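PfEMP1 variant 1 of strain MC (Plasmodium falciparum, PDB 5LGD) probably binds a host cell-surface receptor, this chain being one helical domain of the DBL family from a long protein displayed on infected erythrocytes. Local coordinates at residues B[78-82]-B[83-87]; B[96-99]-B[100-104]. All coordinates share one frame; numbering follows the deposited sequence.

Interaction 1: B[78-82]-B[83-87]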
# COMPACT_ATOMS: atom_id res chain seq x y z
N LYS B 78 13.54 -5.34 4.26
CA LYS B 78 14.21 -6.03 3.18
C LYS B 78 15.37 -5.17 2.69
O LYS B 78 15.28 -3.94 2.75
CB LYS B 78 13.14 -6.26 2.09
CG LYS B 78 13.60 -6.93 0.78
CD LYS B 78 12.42 -7.22 -0.16
CE LYS B 78 11.81 -6.00 -0.83
NZ LYS B 78 10.40 -6.25 -1.28
N ASP B 79 16.50 -5.81 2.27
CA ASP B 79 17.71 -5.16 1.74
C ASP B 79 18.34 -4.16 2.72
O ASP B 79 18.86 -3.12 2.30
CB ASP B 79 17.43 -4.52 0.36
CG ASP B 79 17.09 -5.55 -0.70
OD1 ASP B 79 17.72 -6.63 -0.70
OD2 ASP B 79 16.19 -5.29 -1.51
N TRP B 80 18.32 -4.49 4.01
CA TRP B 80 18.88 -3.63 5.07
C TRP B 80 19.36 -4.57 6.15
O TRP B 80 18.63 -5.51 6.50
CB TRP B 80 17.78 -2.71 5.63
CG TRP B 80 18.24 -1.48 6.37
CD1 TRP B 80 19.21 -0.61 5.98
CD2 TRP B 80 17.56 -0.85 7.47
NE1 TRP B 80 19.24 0.48 6.83
CE2 TRP B 80 18.21 0.38 7.73
CE3 TRP B 80 16.44 -1.20 8.26
CZ2 TRP B 80 17.81 1.24 8.75
CZ3 TRP B 80 16.06 -0.35 9.28
CH2 TRP B 80 16.73 0.85 9.51
N THR B 81 20.58 -4.38 6.65
CA THR B 81 21.09 -5.31 7.65
C THR B 81 20.61 -4.96 9.07
O THR B 81 20.28 -3.82 9.33
CB THR B 81 22.63 -5.48 7.57
OG1 THR B 81 23.25 -4.44 8.30
CG2 THR B 81 23.17 -5.56 6.13
N HIS B 82 20.66 -5.93 10.01
CA HIS B 82 20.32 -5.73 11.42
C HIS B 82 21.24 -4.71 12.09
O HIS B 82 20.88 -4.13 13.11
CB HIS B 82 20.47 -7.07 12.15
CG HIS B 82 19.40 -8.06 11.85
ND1 HIS B 82 19.55 -9.03 10.87
CD2 HIS B 82 18.20 -8.23 12.44
CE1 HIS B 82 18.44 -9.73 10.88
NE2 HIS B 82 17.61 -9.31 11.84
N ASP B 83 22.46 -4.54 11.55
CA ASP B 83 23.45 -3.62 12.10
C ASP B 83 23.18 -2.20 11.64
O ASP B 83 23.28 -1.29 12.45
CB ASP B 83 24.88 -4.09 11.77
CG ASP B 83 25.35 -5.14 12.76
OD1 ASP B 83 24.98 -6.33 12.59
OD2 ASP B 83 26.03 -4.77 13.75
N ASP B 84 22.81 -2.00 10.36
CA ASP B 84 22.41 -0.66 9.86
C ASP B 84 21.14 -0.26 10.59
O ASP B 84 20.89 0.93 10.83
CB ASP B 84 22.09 -0.68 8.35
CG ASP B 84 23.19 -1.21 7.47
OD1 ASP B 84 24.38 -0.96 7.78
OD2 ASP B 84 22.86 -1.83 6.43
N PHE B 85 20.33 -1.26 10.93
CA PHE B 85 19.07 -1.09 11.62
C PHE B 85 19.35 -0.56 13.03
O PHE B 85 18.85 0.52 13.36
CB PHE B 85 18.28 -2.42 11.60
CG PHE B 85 16.89 -2.46 12.20
CD1 PHE B 85 16.23 -1.28 12.57
CD2 PHE B 85 16.25 -3.67 12.41
CE1 PHE B 85 14.95 -1.33 13.12
CE2 PHE B 85 14.97 -3.71 12.98
CZ PHE B 85 14.34 -2.54 13.32
N LEU B 86 20.20 -1.26 13.79
CA LEU B 86 20.64 -0.92 15.14
C LEU B 86 21.29 0.48 15.19
O LEU B 86 21.02 1.26 16.11
CB LEU B 86 21.71 -1.95 15.57
CG LEU B 86 21.47 -2.80 16.84
CD1 LEU B 86 22.76 -3.34 17.34
CD2 LEU B 86 20.81 -2.00 17.96
N GLN B 87 22.18 0.76 14.22
CA GLN B 87 22.90 2.01 14.11
C GLN B 87 21.96 3.17 13.90
O GLN B 87 22.10 4.15 14.60
CB GLN B 87 23.95 1.93 13.01
CG GLN B 87 24.86 3.13 12.93
CD GLN B 87 26.15 2.73 12.28
OE1 GLN B 87 27.20 2.68 12.93
NE2 GLN B 87 26.08 2.33 11.02

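Interaction 2: B[96-99]-B[100-104]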
# COMPACT_ATOMS: atom_id res chain seq x y z
N LEU B 96 17.52 10.11 21.67
CA LEU B 96 17.02 11.08 22.61
C LEU B 96 15.51 11.26 22.42
O LEU B 96 14.76 11.37 23.41
CB LEU B 96 17.80 12.43 22.39
CG LEU B 96 19.07 12.76 23.27
CD1 LEU B 96 19.75 11.56 23.85
CD2 LEU B 96 20.05 13.66 22.55
N GLU B 97 15.03 11.23 21.16
CA GLU B 97 13.59 11.31 20.90
C GLU B 97 12.83 10.12 21.53
O GLU B 97 11.78 10.31 22.12
CB GLU B 97 13.35 11.22 19.41
CG GLU B 97 13.04 12.49 18.70
CD GLU B 97 12.76 12.13 17.26
OE1 GLU B 97 13.35 12.77 16.36
OE2 GLU B 97 12.02 11.13 17.03
N ILE B 98 13.32 8.88 21.32
CA ILE B 98 12.66 7.66 21.80
C ILE B 98 12.64 7.66 23.34
O ILE B 98 11.58 7.47 23.93
CB ILE B 98 13.31 6.40 21.18
CG1 ILE B 98 12.96 6.32 19.67
CG2 ILE B 98 12.93 5.10 21.93
CD1 ILE B 98 13.78 5.31 18.89
N ILE B 99 13.77 7.98 23.96
CA ILE B 99 13.87 8.06 25.43
C ILE B 99 12.88 9.05 25.97
O ILE B 99 12.14 8.67 26.87
CB ILE B 99 15.29 8.28 25.95
CG1 ILE B 99 16.12 6.99 25.66
CG2 ILE B 99 15.29 8.57 27.47
CD1 ILE B 99 17.50 7.18 25.70
N GLN B 100 12.80 10.27 25.39
CA GLN B 100 11.85 11.28 25.85
C GLN B 100 10.40 10.87 25.68
O GLN B 100 9.60 11.13 26.57
CB GLN B 100 12.10 12.67 25.25
CG GLN B 100 11.41 13.70 26.12
CD GLN B 100 11.69 15.13 25.78
OE1 GLN B 100 12.75 15.48 25.26
NE2 GLN B 100 10.74 15.99 26.13
N ASP B 101 10.04 10.27 24.54
CA ASP B 101 8.68 9.79 24.25
C ASP B 101 8.25 8.70 25.25
O ASP B 101 7.08 8.64 25.62
CB ASP B 101 8.64 9.19 22.82
CG ASP B 101 8.64 10.20 21.69
OD1 ASP B 101 8.67 11.43 21.97
OD2 ASP B 101 8.63 9.76 20.51
N THR B 102 9.20 7.86 25.69
CA THR B 102 8.98 6.77 26.63
C THR B 102 8.94 7.23 28.09
O THR B 102 8.09 6.76 28.84
CB THR B 102 10.03 5.69 26.37
OG1 THR B 102 10.04 5.37 24.98
CG2 THR B 102 9.79 4.42 27.19
N TYR B 103 9.82 8.15 28.48
CA TYR B 103 9.94 8.57 29.89
C TYR B 103 9.33 9.90 30.23
O TYR B 103 9.07 10.16 31.40
CB TYR B 103 11.41 8.53 30.33
CG TYR B 103 11.90 7.10 30.42
CD1 TYR B 103 12.30 6.40 29.28
CD2 TYR B 103 11.89 6.42 31.63
CE1 TYR B 103 12.68 5.06 29.35
CE2 TYR B 103 12.27 5.08 31.71
CZ TYR B 103 12.66 4.40 30.57
OH TYR B 103 13.07 3.09 30.68
N GLY B 104 9.22 10.76 29.24
CA GLY B 104 8.62 12.08 29.37
C GLY B 104 9.38 13.07 30.22
O GLY B 104 8.78 14.04 30.69

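Interaction 1: B[78-82]-B[83-87]
Trp80 and Thr81 meet Asp84 and Phe85 one turn later, a compact example of how a loop can lock the start of a helix. The Trp80 side chain can be followed outward from CB. With CG anti to the backbone N (chi1 -160°), the indole is swung against the first helical turn. Its five-membered ring meets the methylene of Asp84, with NE1 3.4 Å from Asp84 CB and CD1 a little farther from the same carbon. Beyond, CZ2 lies 3.7 Å from Asp84 O, and CH2 is equally close to Phe85 CA, whose CH points onto the face of the six-membered ring in a CH-pi contact. At the far corner CZ3 approaches Phe85 CD1 to 3.4 Å; the six-membered ring of Trp80 and the ring of Phe85 meet obliquely, their planes inclined at 31°. An aromatic side chain of another protein's chain also meets the Trp80 ring, and Phe85 in turn meets Phe70.

The polar half belongs to Thr81. Its OG1 accepts a nearly straight bond from Asp84 N (3.2 Å, 168°) and a weak one from Asp83 N. In return Asp84 OD2 accepts from Thr81 N, weakly, at 3.4 Å. The main-chain bond from Phe85 N to Thr81 O (3.0 Å) completes the turn. This exchange between Thr81, the N-cap residue, and Asp84 is a capping box, which here opens helix 82-90.

Interaction 2: B[96-99]-B[100-104]
The last turns of helix 92-103 illustrate how side chains supplement the main-chain bonds near a helix C-terminus, with the carbonyls of Ile98 and Ile99 meeting Thr102 and Tyr103. Ile98 O is gripped twice. Thr102 N donates to it at 3.0 Å as the ordinary helical bond, and Thr102 OG1 donates at 2.8 Å from a position 40° above the carbonyl plane. Having OG1 anti to the carbonyl carbon (chi1 -51°) folds the hydroxyl back over the preceding turn and allows this second bond. Ile99 O accepts from Tyr103 N at 2.9 Å and also lies in the plane of the tyrosine ring, where it meets the edge at CD1, 3.3 Å away. The same ring carbon is 4.1 Å from Ile99 CG2, the two side chains passing at a slant. Tyr103 stacks on His16 of helix 7-29, which also touches Ile99.

On another side of the helix the Asp101 carboxylate folds back onto Glu97 O, with OD1 3.3 Å from it, although both atoms are acceptors. Glu97 OE2 is hydrogen-bonded to a polar side chain of another protein's chain. Chemically, the Thr102 hydroxyl spends its proton on Ile98 O inside its own helix, and two donors on one oxygen probably polarise that carbonyl, while the slightly positive aromatic edge of Tyr103 probably suits Ile99 O.

How the interactions relate
Interaction 1 lies at the start of helix 82-90 and interaction 2 at the end of the next helix, 92-103. Their centres lie 22 Å apart and their nearest atoms about 9 Å, so they do not touch and simply follow each other along the chain. In the first a side-chain oxygen accepts from amide N-H groups at a helix start; in the second a side-chain hydroxyl donates to a carbonyl near a helix end. Both belong to the same DBL-family domain, and both come within reach of another protein's chain, through Trp80 and Phe85 in one and Glu97, Ile98 and Asp101 in the other, consistent with a role in receptor binding.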